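Local coordinates for protein putative alpha-N-acetylgalactosaminidase (Bacillus halodurans C-125, PDB 3CC1) that probably hydrolyses terminal alpha-linked N-acetylgalactosamine residues from glycoconjugates, at residues His268-Ile280 against Met304-Gly318. Sequence-based numbering, arbitrary orientation.
Sequences HWPDCGMLPLGHI and MMNLWAICHSPLMFG. Unlike the reference sequence in segment 268-280: G273 (reference Asp). Unlike the reference sequence in segment 304-318: H312 (reference Arg).
In the TIM-barrel domain of this presumed glycosidase, the 268-280 loop runs along the 315-317 strand, which is parallel to strand 14-17 in the barrel sheet. L275 and F317 form a single beta bridge: L275 N donates to M316 O at 2.8 Å, and L275 O accepts from G318 N at 2.9 Å with a more bent N-H...O angle of 143°. Upstream, a water donates to G273 O and P314 O and accepts from M316 N, bridging the two backbones just before the direct bonds begin.

The helix-to-strand connection of the barrel, after helix 298-310, turns through a Schellman motif at H312, and the loop meets both its arms. W308 NE1 points at G273 O (2.9 Å, 172° at the hydrogen), which lies near the indole plane and so fixes the ring's rotation. C272 CB sits over the centre of one indole face, 3.3 Å from the six-membered ring centroid, in a CH-pi contact; M304 CG lies on the opposite face, offset toward the rim. A chi1 of -176° turns S313 OG away from its own N and toward the loop, where it accepts from C272 N at 3.0 Å. L275 CD2 reaches W308 CD1 (3.3 Å) obliquely to the ring, the two side chains running in opposite directions, while L277 CD2 and M304 CE, a selenomethionine methyl, meet tip to tip. Outside the two segments, W308 also meets the F243 ring and L250 of helix 247-262.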
loop_
_atom_site.group_PDB
_atom_site.type_symbol
_atom_site.label_atom_id
_atom_site.label_comp_id
_atom_site.label_asym_id
_atom_site.label_seq_id
_atom_site.Cartn_x
_atom_site.Cartn_y
_atom_site.Cartn_z
ATOM N N HIS A 268 6.418 5.268 -25.693
ATOM C CA HIS A 268 5.433 4.388 -26.309
ATOM C C HIS A 268 4.095 4.586 -25.658
ATOM O O HIS A 268 4.000 5.174 -24.592
ATOM C CB HIS A 268 5.897 2.923 -26.226
ATOM C CG HIS A 268 7.081 2.633 -27.104
ATOM N ND1 HIS A 268 8.359 2.466 -26.607
ATOM C CD2 HIS A 268 7.189 2.549 -28.452
ATOM C CE1 HIS A 268 9.198 2.275 -27.612
ATOM N NE2 HIS A 268 8.512 2.317 -28.743
ATOM N N TRP A 269 3.051 4.142 -26.317
ATOM C CA TRP A 269 1.698 4.243 -25.736
ATOM C C TRP A 269 1.667 3.301 -24.572
ATOM O O TRP A 269 2.338 2.280 -24.613
ATOM C CB TRP A 269 0.580 3.762 -26.684
ATOM C CG TRP A 269 0.680 4.229 -28.053
ATOM C CD1 TRP A 269 0.955 3.480 -29.179
ATOM C CD2 TRP A 269 0.507 5.541 -28.475
ATOM N NE1 TRP A 269 0.970 4.289 -30.285
ATOM C CE2 TRP A 269 0.698 5.565 -29.871
ATOM C CE3 TRP A 269 0.210 6.720 -27.813
ATOM C CZ2 TRP A 269 0.593 6.710 -30.601
ATOM C CZ3 TRP A 269 0.103 7.843 -28.547
ATOM C CH2 TRP A 269 0.300 7.833 -29.913
ATOM N N PRO A 270 0.837 3.607 -23.569
ATOM C CA PRO A 270 0.550 2.616 -22.543
ATOM C C PRO A 270 -0.450 1.577 -23.046
ATOM O O PRO A 270 -1.579 1.917 -23.477
ATOM C CB PRO A 270 -0.071 3.445 -21.417
ATOM C CG PRO A 270 -0.787 4.591 -22.203
ATOM C CD PRO A 270 0.078 4.862 -23.386
ATOM N N ASP A 271 -0.054 0.325 -22.944
ATOM C CA ASP A 271 -0.937 -0.759 -23.257
ATOM C C ASP A 271 -1.672 -1.256 -22.019
ATOM O O ASP A 271 -1.069 -1.891 -21.156
ATOM C CB ASP A 271 -0.155 -1.904 -23.891
ATOM C CG ASP A 271 -1.087 -2.986 -24.469
ATOM O OD1 ASP A 271 -2.348 -2.812 -24.435
ATOM O OD2 ASP A 271 -0.560 -4.013 -24.961
ATOM N N CYS A 272 -2.981 -0.993 -21.977
ATOM C CA CYS A 272 -3.811 -1.331 -20.822
ATOM C C CYS A 272 -4.415 -2.719 -20.923
ATOM O O CYS A 272 -4.955 -3.253 -19.960
ATOM C CB CYS A 272 -4.916 -0.297 -20.633
ATOM S SG CYS A 272 -4.234 1.314 -20.154
ATOM N N GLY A 273 -4.298 -3.302 -22.104
ATOM C CA GLY A 273 -4.799 -4.616 -22.341
ATOM C C GLY A 273 -5.836 -4.712 -23.447
ATOM O O GLY A 273 -6.487 -3.748 -23.831
HETATM N N MSE A 274 -6.019 -5.923 -23.938
HETATM C CA MSE A 274 -7.022 -6.148 -24.962
HETATM C C MSE A 274 -8.413 -5.974 -24.338
HETATM O O MSE A 274 -8.579 -6.110 -23.118
HETATM C CB MSE A 274 -6.787 -7.501 -25.614
HETATM C CG MSE A 274 -5.467 -7.519 -26.516
HETATM SE SE MSE A 274 -5.080 -9.312 -26.889
HETATM C CE MSE A 274 -5.162 -10.297 -25.215
ATOM N N LEU A 275 -9.380 -5.577 -25.159
ATOM C CA LEU A 275 -10.765 -5.323 -24.685
ATOM C C LEU A 275 -11.607 -6.605 -24.595
ATOM O O LEU A 275 -11.992 -7.153 -25.629
ATOM C CB LEU A 275 -11.474 -4.302 -25.588
ATOM C CG LEU A 275 -10.612 -3.098 -26.013
ATOM C CD1 LEU A 275 -11.340 -2.253 -27.118
ATOM C CD2 LEU A 275 -10.216 -2.267 -24.754
ATOM N N PRO A 276 -11.872 -7.107 -23.349
ATOM C CA PRO A 276 -12.677 -8.304 -23.232
ATOM C C PRO A 276 -14.152 -7.938 -23.252
ATOM O O PRO A 276 -14.822 -7.849 -22.217
ATOM C CB PRO A 276 -12.259 -8.888 -21.893
ATOM C CG PRO A 276 -11.877 -7.701 -21.047
ATOM C CD PRO A 276 -11.477 -6.588 -22.021
ATOM N N LEU A 277 -14.626 -7.755 -24.469
ATOM C CA LEU A 277 -15.981 -7.348 -24.740
ATOM C C LEU A 277 -16.685 -8.359 -25.618
ATOM O O LEU A 277 -16.051 -9.133 -26.347
ATOM C CB LEU A 277 -15.963 -5.980 -25.437
ATOM C CG LEU A 277 -15.465 -4.747 -24.680
ATOM C CD1 LEU A 277 -15.402 -3.542 -25.603
ATOM C CD2 LEU A 277 -16.299 -4.471 -23.449
ATOM N N GLY A 278 -18.015 -8.358 -25.535
ATOM C CA GLY A 278 -18.826 -9.244 -26.349
ATOM C C GLY A 278 -18.553 -10.693 -26.038
ATOM O O GLY A 278 -18.390 -11.061 -24.905
ATOM N N HIS A 279 -18.536 -11.507 -27.089
ATOM C CA HIS A 279 -18.402 -12.968 -26.988
ATOM C C HIS A 279 -16.924 -13.403 -26.972
ATOM O O HIS A 279 -16.187 -13.288 -27.959
ATOM C CB HIS A 279 -19.187 -13.630 -28.127
ATOM C CG HIS A 279 -19.336 -15.126 -27.997
ATOM N ND1 HIS A 279 -19.720 -15.917 -29.060
ATOM C CD2 HIS A 279 -19.146 -15.967 -26.953
ATOM C CE1 HIS A 279 -19.779 -17.183 -28.667
ATOM N NE2 HIS A 279 -19.425 -17.245 -27.394
ATOM N N ILE A 280 -16.523 -13.904 -25.815
ATOM C CA ILE A 280 -15.142 -14.245 -25.514
ATOM C C ILE A 280 -15.098 -15.620 -24.884
ATOM O O ILE A 280 -16.134 -16.173 -24.535
ATOM C CB ILE A 280 -14.468 -13.174 -24.565
ATOM C CG1 ILE A 280 -15.241 -13.012 -23.257
ATOM C CG2 ILE A 280 -14.328 -11.831 -25.270
ATOM C CD1 ILE A 280 -14.699 -11.905 -22.307
HETATM N N MSE A 304 -13.927 1.042 -18.531
HETATM C CA MSE A 304 -12.742 0.588 -19.203
HETATM C C MSE A 304 -12.465 1.418 -20.454
HETATM O O MSE A 304 -11.362 1.873 -20.656
HETATM C CB MSE A 304 -12.855 -0.907 -19.573
HETATM C CG MSE A 304 -11.657 -1.377 -20.413
HETATM SE SE MSE A 304 -12.098 -3.046 -21.260
HETATM C CE MSE A 304 -13.433 -2.351 -22.460
HETATM N N MSE A 305 -13.483 1.610 -21.286
HETATM C CA MSE A 305 -13.307 2.376 -22.505
HETATM C C MSE A 305 -12.830 3.796 -22.198
HETATM O O MSE A 305 -11.980 4.350 -22.905
HETATM C CB MSE A 305 -14.597 2.431 -23.329
HETATM C CG MSE A 305 -15.032 1.109 -23.933
HETATM SE SE MSE A 305 -13.754 0.418 -25.234
HETATM C CE MSE A 305 -13.924 1.775 -26.612
ATOM N N ASN A 306 -13.333 4.368 -21.108
ATOM C CA ASN A 306 -13.020 5.761 -20.763
ATOM C C ASN A 306 -11.536 5.925 -20.406
ATOM O O ASN A 306 -10.884 6.860 -20.835
ATOM C CB ASN A 306 -13.917 6.268 -19.621
ATOM C CG ASN A 306 -15.343 6.590 -20.085
ATOM O OD1 ASN A 306 -15.572 6.931 -21.257
ATOM N ND2 ASN A 306 -16.296 6.492 -19.174
ATOM N N LEU A 307 -11.014 5.013 -19.607
ATOM C CA LEU A 307 -9.620 5.072 -19.179
ATOM C C LEU A 307 -8.672 4.789 -20.351
ATOM O O LEU A 307 -7.648 5.491 -20.543
ATOM C CB LEU A 307 -9.362 4.078 -18.005
ATOM C CG LEU A 307 -7.887 3.936 -17.615
ATOM C CD1 LEU A 307 -7.364 5.298 -17.137
ATOM C CD2 LEU A 307 -7.625 2.814 -16.541
ATOM N N TRP A 308 -8.999 3.760 -21.128
ATOM C CA TRP A 308 -8.235 3.369 -22.308
ATOM C C TRP A 308 -8.212 4.518 -23.316
ATOM O O TRP A 308 -7.194 4.811 -23.891
ATOM C CB TRP A 308 -8.839 2.144 -23.014
ATOM C CG TRP A 308 -8.383 0.743 -22.587
ATOM C CD1 TRP A 308 -7.971 -0.242 -23.426
ATOM C CD2 TRP A 308 -8.354 0.168 -21.257
ATOM N NE1 TRP A 308 -7.678 -1.383 -22.723
ATOM C CE2 TRP A 308 -7.909 -1.164 -21.392
ATOM C CE3 TRP A 308 -8.635 0.649 -19.980
ATOM C CZ2 TRP A 308 -7.771 -2.012 -20.313
ATOM C CZ3 TRP A 308 -8.493 -0.218 -18.886
ATOM C CH2 TRP A 308 -8.059 -1.523 -19.066
ATOM N N ALA A 309 -9.341 5.166 -23.499
ATOM C CA ALA A 309 -9.427 6.336 -24.413
ATOM C C ALA A 309 -8.545 7.492 -23.951
ATOM O O ALA A 309 -7.716 7.975 -24.693
ATOM C CB ALA A 309 -10.884 6.822 -24.551
ATOM N N ILE A 310 -8.699 7.885 -22.693
ATOM C CA ILE A 310 -8.082 9.101 -22.168
ATOM C C ILE A 310 -6.577 8.939 -22.000
ATOM O O ILE A 310 -5.851 9.924 -22.023
ATOM C CB ILE A 310 -8.732 9.529 -20.826
ATOM C CG1 ILE A 310 -8.524 11.037 -20.568
ATOM C CG2 ILE A 310 -8.180 8.696 -19.656
ATOM C CD1 ILE A 310 -9.631 11.894 -21.055
ATOM N N CYS A 311 -6.076 7.705 -21.909
ATOM C CA CYS A 311 -4.620 7.542 -21.802
ATOM C C CYS A 311 -3.896 7.105 -23.110
ATOM O O CYS A 311 -2.679 6.914 -23.126
ATOM C CB CYS A 311 -4.255 6.675 -20.599
ATOM S SG CYS A 311 -4.390 4.964 -20.880
ATOM N N HIS A 312 -4.644 7.026 -24.211
ATOM C CA HIS A 312 -4.085 6.644 -25.530
ATOM C C HIS A 312 -3.626 5.178 -25.583
ATOM O O HIS A 312 -2.643 4.862 -26.223
ATOM C CB HIS A 312 -2.904 7.538 -25.910
ATOM C CG HIS A 312 -3.272 8.950 -26.260
ATOM N ND1 HIS A 312 -4.255 9.261 -27.172
ATOM C CD2 HIS A 312 -2.737 10.131 -25.869
ATOM C CE1 HIS A 312 -4.327 10.571 -27.310
ATOM N NE2 HIS A 312 -3.403 11.122 -26.546
ATOM N N SER A 313 -4.345 4.278 -24.927
ATOM C CA SER A 313 -4.030 2.874 -25.051
ATOM C C SER A 313 -4.419 2.390 -26.471
ATOM O O SER A 313 -5.465 2.822 -27.019
ATOM C CB SER A 313 -4.804 2.064 -23.996
ATOM O OG SER A 313 -4.457 0.670 -24.020
ATOM N N PRO A 314 -3.621 1.479 -27.053
ATOM C CA PRO A 314 -4.187 0.749 -28.183
ATOM C C PRO A 314 -5.532 0.171 -27.830
ATOM O O PRO A 314 -5.777 -0.164 -26.686
ATOM C CB PRO A 314 -3.185 -0.378 -28.449
ATOM C CG PRO A 314 -1.952 0.018 -27.777
ATOM C CD PRO A 314 -2.277 1.001 -26.693
ATOM N N LEU A 315 -6.396 0.089 -28.826
ATOM C CA LEU A 315 -7.737 -0.453 -28.688
ATOM C C LEU A 315 -7.798 -1.729 -29.507
ATOM O O LEU A 315 -8.000 -1.678 -30.716
ATOM C CB LEU A 315 -8.796 0.559 -29.204
ATOM C CG LEU A 315 -8.857 1.909 -28.466
ATOM C CD1 LEU A 315 -10.019 2.847 -29.022
ATOM C CD2 LEU A 315 -8.955 1.741 -26.935
HETATM N N MSE A 316 -7.615 -2.870 -28.848
HETATM C CA MSE A 316 -7.695 -4.173 -29.505
HETATM C C MSE A 316 -8.884 -4.977 -28.998
HETATM O O MSE A 316 -8.820 -5.545 -27.912
HETATM C CB MSE A 316 -6.415 -4.968 -29.276
HETATM C CG MSE A 316 -5.231 -4.376 -29.984
HETATM SE SE MSE A 316 -5.253 -4.681 -31.942
HETATM C CE MSE A 316 -4.717 -3.033 -32.108
ATOM N N PHE A 317 -9.919 -5.085 -29.788
ATOM C CA PHE A 317 -11.101 -5.807 -29.428
ATOM C C PHE A 317 -10.850 -7.294 -29.400
ATOM O O PHE A 317 -10.360 -7.824 -30.336
ATOM C CB PHE A 317 -12.199 -5.497 -30.423
ATOM C CG PHE A 317 -13.535 -6.028 -30.058
ATOM C CD1 PHE A 317 -13.937 -7.249 -30.456
ATOM C CD2 PHE A 317 -14.421 -5.274 -29.349
ATOM C CE1 PHE A 317 -15.159 -7.710 -30.144
ATOM C CE2 PHE A 317 -15.653 -5.730 -29.048
ATOM C CZ PHE A 317 -16.021 -6.952 -29.431
ATOM N N GLY A 318 -11.247 -7.950 -28.333
ATOM C CA GLY A 318 -10.903 -9.349 -28.129
ATOM C C GLY A 318 -12.028 -10.351 -28.267
ATOM O O GLY A 318 -11.816 -11.576 -28.185
HETATM O O HOH W 1 -6.427 -2.746 -26.306
#